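Local coordinates for protein muramidase (Sodiomyces alcalophilus, PDB 6ZM8) that hydrolyses the glycan strands of bacterial peptidoglycan as a GH25 muramidase (lysozyme), at residues 63-77 with 116-128. Numbering follows the deposited sequence.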
ATOM      1  N   GLN A  63      -1.371   3.744  12.280  1.00  6.01           N
ATOM      2  CA  GLN A  63      -1.380   4.670  13.425  1.00  6.28           C
ATOM      3  C   GLN A  63      -0.587   4.016  14.549  1.00  6.50           C
ATOM      4  O   GLN A  63      -1.174   3.392  15.446  1.00  7.20           O
ATOM      5  CB  GLN A  63      -2.819   5.013  13.832  1.00  7.23           C
ATOM      6  CG  GLN A  63      -3.481   5.955  12.839  1.00  7.81           C
ATOM      7  CD  GLN A  63      -2.977   7.391  12.911  1.00  8.14           C
ATOM      8  OE1 GLN A  63      -2.128   7.719  13.745  1.00  9.04           O
ATOM      9  NE2 GLN A  63      -3.509   8.236  12.030  1.00 10.13           N
ATOM     10  N   PRO A  64       0.742   4.079  14.511  1.00  6.21           N
ATOM     11  CA  PRO A  64       1.545   3.224  15.398  1.00  6.79           C
ATOM     12  C   PRO A  64       1.446   3.527  16.881  1.00  7.54           C
ATOM     13  O   PRO A  64       1.831   2.651  17.674  1.00  9.59           O
ATOM     14  CB  PRO A  64       2.982   3.372  14.900  1.00  7.30           C
ATOM     15  CG  PRO A  64       2.779   3.677  13.414  1.00  6.77           C
ATOM     16  CD  PRO A  64       1.590   4.620  13.412  1.00  5.95           C
ATOM     17  N   ALA A  65       0.994   4.718  17.264  1.00  8.25           N
ATOM     18  CA  ALA A  65       0.833   5.030  18.677  1.00 10.09           C
ATOM     19  C   ALA A  65      -0.533   4.605  19.222  1.00 10.51           C
ATOM     20  O   ALA A  65      -0.689   4.613  20.438  1.00 14.79           O
ATOM     21  CB  ALA A  65       1.104   6.494  18.963  1.00 11.21           C
ATOM     22  N   ALA A  66      -1.471   4.272  18.361  1.00  9.50           N
ATOM     23  CA  ALA A  66      -2.874   4.087  18.786  1.00 10.88           C
ATOM     24  C   ALA A  66      -3.162   2.683  19.266  1.00 10.33           C
ATOM     25  O   ALA A  66      -4.056   2.487  20.103  1.00 13.02           O
ATOM     26  CB  ALA A  66      -3.797   4.398  17.629  1.00 11.78           C
ATOM     27  N   SER A  67      -2.452   1.690  18.766  0.50  8.68           N
ATOM     28  CA  SER A  67      -2.738   0.286  19.067  0.50  8.16           C
ATOM     29  C   SER A  67      -1.623  -0.516  18.445  0.50  8.36           C
ATOM     30  O   SER A  67      -0.814   0.067  17.689  0.50  8.65           O
ATOM     31  CB  SER A  67      -4.116  -0.123  18.530  0.50  8.79           C
ATOM     32  OG  SER A  67      -4.293   0.313  17.179  0.50  8.24           O
ATOM     33  N   SER A  68      -1.584  -1.808  18.748  1.00  9.23           N
ATOM     34  CA  SER A  68      -0.521  -2.660  18.245  1.00  8.87           C
ATOM     35  C   SER A  68      -0.612  -2.833  16.716  1.00  7.76           C
ATOM     36  O   SER A  68      -1.670  -2.703  16.098  1.00  8.05           O
ATOM     37  CB  SER A  68      -0.576  -4.016  18.912  1.00  9.16           C
ATOM     38  OG  SER A  68      -1.699  -4.738  18.467  1.00  9.16           O
ATOM     39  N   GLY A  69       0.539  -3.255  16.169  1.00  7.34           N
ATOM     40  CA  GLY A  69       0.552  -3.608  14.761  1.00  6.92           C
ATOM     41  C   GLY A  69      -0.372  -4.800  14.478  1.00  6.69           C
ATOM     42  O   GLY A  69      -1.034  -4.845  13.440  1.00  6.99           O
ATOM     43  N   ALA A  70      -0.401  -5.767  15.393  1.00  6.74           N
ATOM     44  CA  ALA A  70      -1.267  -6.943  15.211  1.00  6.73           C
ATOM     45  C   ALA A  70      -2.728  -6.521  15.167  1.00  6.49           C
ATOM     46  O   ALA A  70      -3.502  -7.022  14.352  1.00  6.96           O
ATOM     47  CB  ALA A  70      -1.033  -7.957  16.319  1.00  7.27           C
ATOM     48  N   ALA A  71      -3.141  -5.618  16.078  1.00  6.88           N
ATOM     49  CA  ALA A  71      -4.545  -5.207  16.107  1.00  6.99           C
ATOM     50  C   ALA A  71      -4.918  -4.535  14.796  1.00  6.46           C
ATOM     51  O   ALA A  71      -6.026  -4.721  14.264  1.00  7.00           O
ATOM     52  CB  ALA A  71      -4.812  -4.274  17.278  1.00  8.25           C
ATOM     53  N   GLN A  72      -4.012  -3.717  14.257  1.00  6.21           N
ATOM     54  CA  GLN A  72      -4.314  -3.027  12.998  1.00  5.97           C
ATOM     55  C   GLN A  72      -4.287  -3.997  11.807  1.00  5.92           C
ATOM     56  O   GLN A  72      -5.097  -3.827  10.889  1.00  6.07           O
ATOM     57  CB  GLN A  72      -3.377  -1.831  12.817  1.00  5.81           C
ATOM     58  CG  GLN A  72      -3.872  -0.698  13.718  1.00  6.33           C
ATOM     59  CD  GLN A  72      -3.070   0.581  13.679  1.00  6.09           C
ATOM     60  OE1 GLN A  72      -2.711   1.082  12.600  1.00  6.07           O
ATOM     61  NE2 GLN A  72      -2.832   1.128  14.847  1.00  7.04           N
ATOM     62  N   ALA A  73      -3.396  -4.997  11.825  1.00  5.82           N
ATOM     63  CA  ALA A  73      -3.429  -5.984  10.755  1.00  5.92           C
ATOM     64  C   ALA A  73      -4.737  -6.770  10.771  1.00  6.01           C
ATOM     65  O   ALA A  73      -5.303  -7.051   9.707  1.00  6.35           O
ATOM     66  CB  ALA A  73      -2.244  -6.934  10.890  1.00  6.44           C
ATOM     67  N   ARG A  74      -5.221  -7.142  11.961  1.00  6.36           N
ATOM     68  CA  ARG A  74      -6.503  -7.848  12.051  1.00  6.92           C
ATOM     69  C   ARG A  74      -7.631  -6.967  11.536  1.00  6.68           C
ATOM     70  O   ARG A  74      -8.531  -7.442  10.814  1.00  7.54           O
ATOM     71  CB  ARG A  74      -6.814  -8.265  13.500  1.00  7.98           C
ATOM     72  CG  ARG A  74      -6.019  -9.437  13.997  1.00  9.40           C
ATOM     73  CD  ARG A  74      -6.452  -9.918  15.389  1.00 11.12           C
ATOM     74  NE  ARG A  74      -5.956  -9.059  16.463  1.00 15.05           N
ATOM     75  CZ  ARG A  74      -4.740  -9.173  17.096  1.00 14.14           C
ATOM     76  NH1 ARG A  74      -3.908 -10.097  16.629  1.00 17.36           N
ATOM     77  NH2 ARG A  74      -4.374  -8.327  18.016  1.00 19.54           N
ATOM     78  N   TYR A  75      -7.660  -5.706  11.940  1.00  6.70           N
ATOM     79  CA  TYR A  75      -8.730  -4.795  11.512  1.00  6.98           C
ATOM     80  C   TYR A  75      -8.709  -4.631   9.991  1.00  6.71           C
ATOM     81  O   TYR A  75      -9.743  -4.696   9.324  1.00  8.13           O
ATOM     82  CB  TYR A  75      -8.555  -3.457  12.223  1.00  7.55           C
ATOM     83  CG  TYR A  75      -9.666  -2.479  11.958  1.00  8.24           C
ATOM     84  CD1 TYR A  75     -10.934  -2.697  12.426  1.00 12.12           C
ATOM     85  CD2 TYR A  75      -9.445  -1.306  11.256  1.00  7.73           C
ATOM     86  CE1 TYR A  75     -11.968  -1.773  12.231  1.00 14.45           C
ATOM     87  CE2 TYR A  75     -10.449  -0.377  11.040  1.00  8.72           C
ATOM     88  CZ  TYR A  75     -11.702  -0.598  11.549  1.00 12.79           C
ATOM     89  OH  TYR A  75     -12.658   0.359  11.369  1.00 18.15           O
ATOM     90  N   PHE A  76      -7.522  -4.397   9.437  1.00  5.94           N
ATOM     91  CA  PHE A  76      -7.371  -4.263   7.986  1.00  5.79           C
ATOM     92  C   PHE A  76      -7.824  -5.526   7.256  1.00  6.04           C
ATOM     93  O   PHE A  76      -8.624  -5.457   6.308  1.00  6.53           O
ATOM     94  CB  PHE A  76      -5.901  -3.953   7.701  1.00  5.44           C
ATOM     95  CG  PHE A  76      -5.541  -3.905   6.249  1.00  4.99           C
ATOM     96  CD1 PHE A  76      -6.236  -3.112   5.330  1.00  5.17           C
ATOM     97  CD2 PHE A  76      -4.408  -4.598   5.796  1.00  5.40           C
ATOM     98  CE1 PHE A  76      -5.801  -3.015   4.016  1.00  5.06           C
ATOM     99  CE2 PHE A  76      -3.978  -4.482   4.480  1.00  5.70           C
ATOM    100  CZ  PHE A  76      -4.672  -3.683   3.589  1.00  5.54           C
ATOM    101  N   ALA A  77      -7.316  -6.698   7.677  1.00  6.28           N
ATOM    102  CA  ALA A  77      -7.626  -7.942   6.971  1.00  7.11           C
ATOM    103  C   ALA A  77      -9.115  -8.273   7.022  1.00  8.15           C
ATOM    104  O   ALA A  77      -9.608  -8.952   6.134  1.00 10.60           O
ATOM    105  CB  ALA A  77      -6.799  -9.075   7.508  1.00  8.06           C
ATOM    106  N   TRP A 116       6.798  -2.563  15.740  1.00  5.58           N
ATOM    107  CA  TRP A 116       5.395  -2.363  15.410  1.00  5.54           C
ATOM    108  C   TRP A 116       5.110  -2.863  13.991  1.00  5.55           C
ATOM    109  O   TRP A 116       4.148  -3.580  13.735  1.00  5.76           O
ATOM    110  CB  TRP A 116       5.047  -0.865  15.565  1.00  5.84           C
ATOM    111  CG  TRP A 116       3.598  -0.570  15.443  1.00  5.77           C
ATOM    112  CD1 TRP A 116       2.747  -0.402  16.496  1.00  6.71           C
ATOM    113  CD2 TRP A 116       2.809  -0.465  14.247  1.00  5.91           C
ATOM    114  NE1 TRP A 116       1.461  -0.193  16.026  1.00  7.33           N
ATOM    115  CE2 TRP A 116       1.472  -0.237  14.669  1.00  6.60           C
ATOM    116  CE3 TRP A 116       3.069  -0.513  12.876  1.00  6.29           C
ATOM    117  CZ2 TRP A 116       0.422  -0.093  13.764  1.00  7.50           C
ATOM    118  CZ3 TRP A 116       2.027  -0.379  11.968  1.00  7.04           C
ATOM    119  CH2 TRP A 116       0.716  -0.187  12.425  1.00  7.38           C
ATOM    120  N   ILE A 117       5.972  -2.444  13.063  1.00  5.49           N
ATOM    121  CA  ILE A 117       5.830  -2.873  11.657  1.00  5.56           C
ATOM    122  C   ILE A 117       5.948  -4.399  11.574  1.00  5.63           C
ATOM    123  O   ILE A 117       5.171  -5.036  10.867  1.00  5.91           O
ATOM    124  CB  ILE A 117       6.848  -2.143  10.774  1.00  5.51           C
ATOM    125  CG1 ILE A 117       6.589  -0.627  10.795  1.00  5.83           C
ATOM    126  CG2 ILE A 117       6.802  -2.692   9.347  1.00  6.14           C
ATOM    127  CD1 ILE A 117       7.759   0.193  10.266  1.00  6.42           C
ATOM    128  N   GLU A 118       6.933  -4.983  12.282  1.00  5.77           N
ATOM    129  CA  GLU A 118       7.073  -6.439  12.290  1.00  6.23           C
ATOM    130  C   GLU A 118       5.789  -7.105  12.762  1.00  6.12           C
ATOM    131  O   GLU A 118       5.350  -8.124  12.213  1.00  6.63           O
ATOM    132  CB  GLU A 118       8.260  -6.817  13.170  1.00  6.74           C
ATOM    133  CG  GLU A 118       8.509  -8.331  13.226  1.00  7.33           C
ATOM    134  CD  GLU A 118       8.933  -8.906  11.896  1.00  8.82           C
ATOM    135  OE1 GLU A 118       9.992  -8.517  11.384  1.00  9.38           O
ATOM    136  OE2 GLU A 118       8.152  -9.660  11.309  1.00 16.64           O
ATOM    137  N   ASP A 119       5.182  -6.562  13.823  1.00  6.14           N
ATOM    138  CA  ASP A 119       3.951  -7.140  14.340  1.00  6.35           C
ATOM    139  C   ASP A 119       2.835  -7.061  13.282  1.00  5.95           C
ATOM    140  O   ASP A 119       2.084  -8.024  13.075  1.00  6.56           O
ATOM    141  CB  ASP A 119       3.570  -6.423  15.639  1.00  6.80           C
ATOM    142  CG  ASP A 119       2.539  -7.130  16.481  1.00  7.62           C
ATOM    143  OD1 ASP A 119       2.417  -8.346  16.405  1.00  9.79           O
ATOM    144  OD2 ASP A 119       1.883  -6.395  17.283  1.00  7.84           O
ATOM    145  N   PHE A 120       2.722  -5.925  12.607  1.00  5.59           N
ATOM    146  CA  PHE A 120       1.721  -5.808  11.538  1.00  5.44           C
ATOM    147  C   PHE A 120       1.984  -6.833  10.428  1.00  5.33           C
ATOM    148  O   PHE A 120       1.069  -7.546   9.992  1.00  5.72           O
ATOM    149  CB  PHE A 120       1.718  -4.374  10.977  1.00  5.36           C
ATOM    150  CG  PHE A 120       0.630  -4.167   9.951  1.00  5.56           C
ATOM    151  CD1 PHE A 120       0.775  -4.604   8.634  1.00  5.82           C
ATOM    152  CD2 PHE A 120      -0.556  -3.534  10.311  1.00  6.16           C
ATOM    153  CE1 PHE A 120      -0.259  -4.447   7.712  1.00  6.53           C
ATOM    154  CE2 PHE A 120      -1.580  -3.351   9.377  1.00  7.04           C
ATOM    155  CZ  PHE A 120      -1.430  -3.817   8.086  1.00  7.06           C
ATOM    156  N   VAL A 121       3.210  -6.871   9.919  0.50  5.39           N
ATOM    157  CA  VAL A 121       3.407  -7.697   8.714  0.50  5.56           C
ATOM    158  C   VAL A 121       3.362  -9.196   9.063  0.50  5.79           C
ATOM    159  O   VAL A 121       2.925  -9.984   8.241  0.50  5.56           O
ATOM    160  CB  VAL A 121       4.686  -7.320   7.936  0.50  5.67           C
ATOM    161  CG1 VAL A 121       4.727  -5.822   7.632  0.50  5.75           C
ATOM    162  CG2 VAL A 121       5.952  -7.729   8.641  0.50  6.26           C
ATOM    163  N   THR A 122       3.883  -9.607  10.234  1.00  6.36           N
ATOM    164  CA  THR A 122       3.773 -11.004  10.630  1.00  6.41           C
ATOM    165  C   THR A 122       2.312 -11.386  10.829  1.00  6.12           C
ATOM    166  O   THR A 122       1.876 -12.470  10.410  1.00  6.65           O
ATOM    167  CB  THR A 122       4.611 -11.246  11.890  1.00  7.79           C
ATOM    168  OG1 THR A 122       5.980 -11.110  11.572  1.00 11.29           O
ATOM    169  CG2 THR A 122       4.394 -12.619  12.477  1.00  9.22           C
ATOM    170  N   THR A 123       1.543 -10.521  11.483  1.00  5.83           N
ATOM    171  CA  THR A 123       0.129 -10.819  11.723  1.00  6.10           C
ATOM    172  C   THR A 123      -0.640 -10.891  10.404  1.00  5.93           C
ATOM    173  O   THR A 123      -1.434 -11.812  10.177  1.00  6.23           O
ATOM    174  CB  THR A 123      -0.473  -9.803  12.691  1.00  6.47           C
ATOM    175  OG1 THR A 123       0.243  -9.850  13.936  1.00  6.98           O
ATOM    176  CG2 THR A 123      -1.936 -10.101  12.971  1.00  7.23           C
ATOM    177  N   TYR A 124      -0.410  -9.914   9.524  1.00  5.51           N
ATOM    178  CA  TYR A 124      -1.108  -9.908   8.241  1.00  5.45           C
ATOM    179  C   TYR A 124      -0.812 -11.198   7.447  1.00  5.41           C
ATOM    180  O   TYR A 124      -1.696 -11.780   6.845  1.00  5.71           O
ATOM    181  CB  TYR A 124      -0.714  -8.647   7.449  1.00  5.69           C
ATOM    182  CG  TYR A 124      -1.484  -8.529   6.146  1.00  5.34           C
ATOM    183  CD1 TYR A 124      -2.785  -8.034   6.123  1.00  5.64           C
ATOM    184  CD2 TYR A 124      -0.910  -8.938   4.947  1.00  5.63           C
ATOM    185  CE1 TYR A 124      -3.502  -7.956   4.941  1.00  5.59           C
ATOM    186  CE2 TYR A 124      -1.620  -8.857   3.753  1.00  5.65           C
ATOM    187  CZ  TYR A 124      -2.923  -8.372   3.750  1.00  5.31           C
ATOM    188  OH  TYR A 124      -3.591  -8.337   2.554  1.00  5.93           O
ATOM    189  N   HIS A 125       0.461 -11.602   7.456  1.00  5.45           N
ATOM    190  CA  HIS A 125       0.852 -12.844   6.746  1.00  5.59           C
ATOM    191  C   HIS A 125       0.203 -14.088   7.390  1.00  5.70           C
ATOM    192  O   HIS A 125      -0.218 -14.997   6.678  1.00  5.98           O
ATOM    193  CB  HIS A 125       2.375 -12.923   6.744  1.00  6.47           C
ATOM    194  CG  HIS A 125       2.913 -14.175   6.143  1.00  6.30           C
ATOM    195  ND1 HIS A 125       3.234 -15.256   6.920  1.00  7.87           N
ATOM    196  CD2 HIS A 125       3.190 -14.489   4.878  1.00  7.02           C
ATOM    197  CE1 HIS A 125       3.699 -16.228   6.107  1.00  8.76           C
ATOM    198  NE2 HIS A 125       3.674 -15.784   4.862  1.00  8.50           N
ATOM    199  N   GLY A 126       0.132 -14.121   8.712  1.00  6.02           N
ATOM    200  CA  GLY A 126      -0.514 -15.240   9.371  1.00  6.66           C
ATOM    201  C   GLY A 126      -1.990 -15.339   9.053  1.00  6.42           C
ATOM    202  O   GLY A 126      -2.561 -16.435   9.020  1.00  7.33           O
ATOM    203  N   ILE A 127      -2.647 -14.192   8.858  1.00  6.38           N
ATOM    204  CA  ILE A 127      -4.071 -14.186   8.552  1.00  6.63           C
ATOM    205  C   ILE A 127      -4.302 -14.567   7.081  1.00  6.44           C
ATOM    206  O   ILE A 127      -5.134 -15.398   6.770  1.00  7.39           O
ATOM    207  CB  ILE A 127      -4.719 -12.824   8.869  1.00  7.12           C
ATOM    208  CG1 ILE A 127      -4.652 -12.549  10.370  1.00  8.91           C
ATOM    209  CG2 ILE A 127      -6.145 -12.785   8.379  1.00  8.04           C
ATOM    210  CD1 ILE A 127      -4.936 -11.126  10.743  1.00 10.86           C
ATOM    211  N   THR A 128      -3.603 -13.869   6.180  1.00  5.78           N
ATOM    212  CA  THR A 128      -3.944 -13.900   4.769  1.00  5.93           C
ATOM    213  C   THR A 128      -3.113 -14.863   3.931  1.00  5.71           C
ATOM    214  O   THR A 128      -3.538 -15.160   2.795  1.00  6.51           O
ATOM    215  CB  THR A 128      -3.813 -12.501   4.124  1.00  6.17           C
ATOM    216  OG1 THR A 128      -2.427 -12.155   4.016  1.00  5.87           O
ATOM    217  CG2 THR A 128      -4.616 -11.441   4.824  1.00  6.62           C
TER
HETATM  218  O   HOH W   1       2.820  -3.841  17.778  1.00  9.92           O
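The indole of Trp116 slides between Pro64 and Gly69: CA of Pro64 lies 3.4 Å above one face and CA of Gly69 3.5 Å above the other, each making a CH-pi contact with the five-membered ring. Rotation of the indole within this slot is fixed at its edge, where NE1 donates to Ser67 O (2.8 Å) in an almost straight bond lying in both the ring and the carbonyl plane. Farther along the edge, CZ2 meets the Gln72 amide, whose plane is turned 67° from the indole. That amide staples the turn: OE1 accepts from Gln63 N, and NE2 donates to Gln63 O and Ser67 OG. Cutting Trp116 back to an alanine would probably leave Ser67 O without its indole donor and open a gap between Pro64 and Gly69.

Gly69 also lets the axes of 69-77 and 116-128 approach to 7.2 Å, crossing at 37°; a CB here would clash with Trp116 O and Phe120 N. At the start of helix 69-77, which Ser68 N-caps through OG, Asp119 OD2 accepts a weak bond from Ala70 N (3.0 Å), while a water links the same oxygen to Gly69 N. A carboxylate placed at this helix N-terminus is likely to be favoured by the helix dipole.

Phe120 CG stands anti to the backbone N (chi1 -175°), which carries the ring over helix 69-77 as a knob among Gly69, Gln72, Ala73 and Phe76; Ala73 CB covers one ring face, and Phe76 CD2 meets its edge at CZ (3.8 Å). The Phe76 and Tyr124 rings lie roughly parallel but strongly offset, touching through Phe76 CE2 and Tyr124 CE1 (3.5 Å).

In this TIM-barrel-like GH25 fold, the paired helices pack outside the parallel strands: Phe120 reaches Leu94 of strand 93-95, and Phe76 touches strand 26-33.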